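Local coordinates for protein short chain dehydrogenase (Mycobacterium smegmatis, PDB 3UCX) that probably acts as an oxidoreductase of the short-chain dehydrogenase family, its substrate not established, at residues 88-96 / 134-145. Numbering follows the deposited sequence.
Sequences RVDVVINNA and ALEESKGAVVNV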
loop_
_atom_site.group_PDB
_atom_site.type_symbol
_atom_site.label_atom_id
_atom_site.label_comp_id
_atom_site.label_asym_id
_atom_site.label_seq_id
_atom_site.Cartn_x
_atom_site.Cartn_y
_atom_site.Cartn_z
ATOM N N ARG A 88 37.447 3.206 -4.566
ATOM C CA ARG A 88 36.248 3.434 -3.779
ATOM C C ARG A 88 35.002 3.441 -4.652
ATOM O O ARG A 88 35.081 3.683 -5.851
ATOM C CB ARG A 88 36.312 4.777 -3.069
ATOM C CG ARG A 88 36.277 6.002 -3.984
ATOM C CD ARG A 88 36.684 7.227 -3.185
ATOM N NE ARG A 88 35.921 7.168 -1.937
ATOM C CZ ARG A 88 34.848 7.889 -1.652
ATOM N NH1 ARG A 88 34.431 8.839 -2.492
ATOM N NH2 ARG A 88 34.218 7.688 -0.483
ATOM N N VAL A 89 33.862 3.218 -4.009
ATOM C CA VAL A 89 32.533 3.349 -4.637
ATOM C C VAL A 89 31.591 3.960 -3.610
ATOM O O VAL A 89 31.453 3.442 -2.499
ATOM C CB VAL A 89 31.964 1.988 -5.092
ATOM C CG1 VAL A 89 30.530 2.141 -5.622
ATOM C CG2 VAL A 89 32.852 1.354 -6.147
ATOM N N ASP A 90 30.930 5.054 -3.997
ATOM C CA ASP A 90 29.954 5.751 -3.151
ATOM C C ASP A 90 28.500 5.410 -3.480
ATOM O O ASP A 90 27.645 5.443 -2.597
ATOM C CB ASP A 90 30.171 7.253 -3.321
ATOM C CG ASP A 90 31.540 7.657 -2.861
ATOM O OD1 ASP A 90 31.700 7.722 -1.627
ATOM O OD2 ASP A 90 32.455 7.813 -3.714
ATOM N N VAL A 91 28.239 5.084 -4.738
ATOM C CA VAL A 91 26.894 4.861 -5.241
ATOM C C VAL A 91 26.891 3.713 -6.232
ATOM O O VAL A 91 27.728 3.647 -7.124
ATOM C CB VAL A 91 26.326 6.133 -5.965
ATOM C CG1 VAL A 91 24.911 5.884 -6.487
ATOM C CG2 VAL A 91 26.361 7.334 -5.023
ATOM N N VAL A 92 25.935 2.807 -6.099
ATOM C CA VAL A 92 25.660 1.812 -7.145
ATOM C C VAL A 92 24.233 2.021 -7.650
ATOM O O VAL A 92 23.285 2.050 -6.859
ATOM C CB VAL A 92 25.834 0.384 -6.617
ATOM C CG1 VAL A 92 25.331 -0.626 -7.645
ATOM C CG2 VAL A 92 27.312 0.107 -6.247
ATOM N N ILE A 93 24.095 2.185 -8.962
ATOM C CA ILE A 93 22.785 2.361 -9.610
ATOM C C ILE A 93 22.543 1.180 -10.547
ATOM O O ILE A 93 23.306 0.953 -11.496
ATOM C CB ILE A 93 22.710 3.682 -10.399
ATOM C CG1 ILE A 93 22.953 4.875 -9.468
ATOM C CG2 ILE A 93 21.350 3.822 -11.099
ATOM C CD1 ILE A 93 23.135 6.215 -10.195
ATOM N N ASN A 94 21.479 0.428 -10.288
ATOM C CA ASN A 94 21.092 -0.662 -11.159
ATOM C C ASN A 94 20.016 -0.119 -12.101
ATOM O O ASN A 94 18.859 0.083 -11.701
ATOM C CB ASN A 94 20.571 -1.828 -10.340
ATOM C CG ASN A 94 21.695 -2.622 -9.703
ATOM O OD1 ASN A 94 22.637 -3.014 -10.389
ATOM N ND2 ASN A 94 21.633 -2.819 -8.390
ATOM N N ASN A 95 20.411 0.158 -13.336
ATOM C CA ASN A 95 19.481 0.788 -14.277
ATOM C C ASN A 95 18.680 -0.288 -14.945
ATOM O O ASN A 95 19.215 -1.373 -15.222
ATOM C CB ASN A 95 20.194 1.635 -15.294
ATOM C CG ASN A 95 19.236 2.331 -16.246
ATOM O OD1 ASN A 95 18.104 2.635 -15.900
ATOM N ND2 ASN A 95 19.660 2.502 -17.462
ATOM N N ALA A 96 17.396 0.017 -15.199
ATOM C CA ALA A 96 16.454 -0.948 -15.794
ATOM C C ALA A 96 16.677 -0.961 -17.305
ATOM O O ALA A 96 16.192 -0.072 -18.006
ATOM C CB ALA A 96 15.010 -0.574 -15.472
ATOM N N ALA A 134 32.935 -2.156 -0.705
ATOM C CA ALA A 134 33.179 -0.762 -1.039
ATOM C C ALA A 134 32.148 0.161 -0.407
ATOM O O ALA A 134 32.510 1.148 0.213
ATOM C CB ALA A 134 33.244 -0.570 -2.548
ATOM N N LEU A 135 30.873 -0.184 -0.520
ATOM C CA LEU A 135 29.798 0.618 0.066
ATOM C C LEU A 135 29.816 0.658 1.580
ATOM O O LEU A 135 29.409 1.672 2.161
ATOM C CB LEU A 135 28.445 0.114 -0.426
ATOM C CG LEU A 135 28.211 0.329 -1.916
ATOM C CD1 LEU A 135 26.990 -0.476 -2.333
ATOM C CD2 LEU A 135 28.060 1.805 -2.259
ATOM N N GLU A 136 30.318 -0.399 2.230
ATOM C CA GLU A 136 30.465 -0.393 3.690
ATOM C C GLU A 136 31.435 0.698 4.103
ATOM O O GLU A 136 31.177 1.424 5.069
ATOM C CB GLU A 136 30.991 -1.725 4.281
ATOM C CG GLU A 136 30.101 -2.919 4.108
ATOM C CD GLU A 136 30.647 -4.187 4.773
ATOM O OE1 GLU A 136 31.661 -4.111 5.461
ATOM O OE2 GLU A 136 30.062 -5.270 4.592
ATOM N N GLU A 137 32.540 0.816 3.375
ATOM C CA GLU A 137 33.580 1.773 3.734
ATOM C C GLU A 137 33.103 3.211 3.486
ATOM O O GLU A 137 33.409 4.125 4.255
ATOM C CB GLU A 137 34.877 1.529 2.950
ATOM C CG GLU A 137 35.964 2.533 3.289
ATOM C CD GLU A 137 37.254 2.374 2.503
ATOM O OE1 GLU A 137 37.361 1.484 1.620
ATOM O OE2 GLU A 137 38.176 3.177 2.774
ATOM N N SER A 138 32.387 3.415 2.391
ATOM C CA SER A 138 31.912 4.749 2.060
ATOM C C SER A 138 30.588 5.131 2.776
ATOM O O SER A 138 30.149 6.270 2.667
ATOM C CB SER A 138 31.751 4.871 0.547
ATOM O OG SER A 138 30.725 4.019 0.083
ATOM N N LYS A 139 29.940 4.184 3.459
ATOM C CA LYS A 139 28.556 4.369 3.915
ATOM C C LYS A 139 27.710 4.882 2.748
ATOM O O LYS A 139 27.013 5.914 2.835
ATOM C CB LYS A 139 28.487 5.324 5.128
ATOM N N GLY A 140 27.772 4.132 1.662
ATOM C CA GLY A 140 27.226 4.549 0.382
ATOM C C GLY A 140 25.758 4.238 0.186
ATOM O O GLY A 140 25.020 3.980 1.134
ATOM N N ALA A 141 25.336 4.331 -1.060
ATOM C CA ALA A 141 23.949 4.250 -1.421
ATOM C C ALA A 141 23.760 3.421 -2.678
ATOM O O ALA A 141 24.569 3.465 -3.613
ATOM C CB ALA A 141 23.369 5.660 -1.621
ATOM N N VAL A 142 22.657 2.687 -2.691
ATOM C CA VAL A 142 22.217 1.927 -3.821
ATOM C C VAL A 142 20.901 2.533 -4.284
ATOM O O VAL A 142 20.046 2.810 -3.461
ATOM C CB VAL A 142 21.964 0.461 -3.463
ATOM C CG1 VAL A 142 21.341 -0.278 -4.670
ATOM C CG2 VAL A 142 23.276 -0.194 -2.963
ATOM N N VAL A 143 20.773 2.758 -5.586
ATOM C CA VAL A 143 19.482 3.089 -6.203
ATOM C C VAL A 143 19.174 2.059 -7.266
ATOM O O VAL A 143 19.897 1.944 -8.268
ATOM C CB VAL A 143 19.431 4.488 -6.854
ATOM C CG1 VAL A 143 17.990 4.811 -7.289
ATOM C CG2 VAL A 143 19.940 5.557 -5.902
ATOM N N ASN A 144 18.077 1.339 -7.067
ATOM C CA ASN A 144 17.584 0.407 -8.052
ATOM C C ASN A 144 16.464 1.055 -8.852
ATOM O O ASN A 144 15.469 1.483 -8.276
ATOM C CB ASN A 144 17.105 -0.877 -7.388
ATOM C CG ASN A 144 18.238 -1.674 -6.788
ATOM O OD1 ASN A 144 19.363 -1.577 -7.249
ATOM N ND2 ASN A 144 17.947 -2.441 -5.735
ATOM N N VAL A 145 16.648 1.144 -10.167
ATOM C CA VAL A 145 15.617 1.668 -11.049
ATOM C C VAL A 145 14.605 0.569 -11.259
ATOM O O VAL A 145 14.916 -0.512 -11.803
ATOM C CB VAL A 145 16.176 2.187 -12.372
ATOM C CG1 VAL A 145 15.037 2.724 -13.274
ATOM C CG2 VAL A 145 17.215 3.271 -12.096
HETATM O O HOH W 1 34.478 2.730 -1.087
HETATM O O HOH W 2 29.641 8.034 0.121
HETATM O O HOH W 3 17.248 -1.974 -10.599
#
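Val145 sets its isopropyl group against the end of 88-96: CB lies 3.5 Å from Asn94 O, CG1 meets Ala96 CB, and both methyls lie beside Asn95 OD1, while Asn95 ND2 is hydrogen-bonded to Gly18 O. With CG1 anti to the backbone N, CG2 is left to extend toward Ile93 CG2. The backbone beneath is a parallel ladder, the axes of strands 91-94 and 141-145 approaching to 4.8 Å and almost parallel. Its five bonds alternate, from Ala141 N to Asp90 O at the start to Val145 N to Asn94 O at the end, while water 3 donates to the carbonyls of Asn94 and Val145. Asn94 and Asn144 project from the same face, side by side. Asn94 ND2 donates to Asn144 OD1 (2.8 Å, 166°). The acceptor lies in the amide plane of Asn94, although the two amides are turned 32° apart. Ser171 holds the other end of the Asn144 amide through ND2, which should fix its rotation, and helix 110-130 packs on Asn94. These are the fourth and fifth strands of the Rossmann fold, neighbours at the centre of the 3-2-1-4-5-6-7 parallel sheet of short-chain dehydrogenases. On the Asn94 face, Leu135 CD1 comes against the flank of Val92 CG2 (4.0 Å), the two side chains crossing at about a right angle. Leu135 CD2 lies against the carbonyl oxygens of Val89 and Asp90, where helix 132-138 ends beside the start of strand 91-94. There Ser138 OG donates to Val89 O (2.7 Å), in the carbonyl plane and on a lone pair. Its chi1 of 66° tucks the hydroxyl between its own N and carbonyl carbon. Water 2 links Asp90 OD1 to Ser138 O, and Asp90 OD2 pairs with Arg88 NH1 and accepts from Val13 N of the adjoining strand.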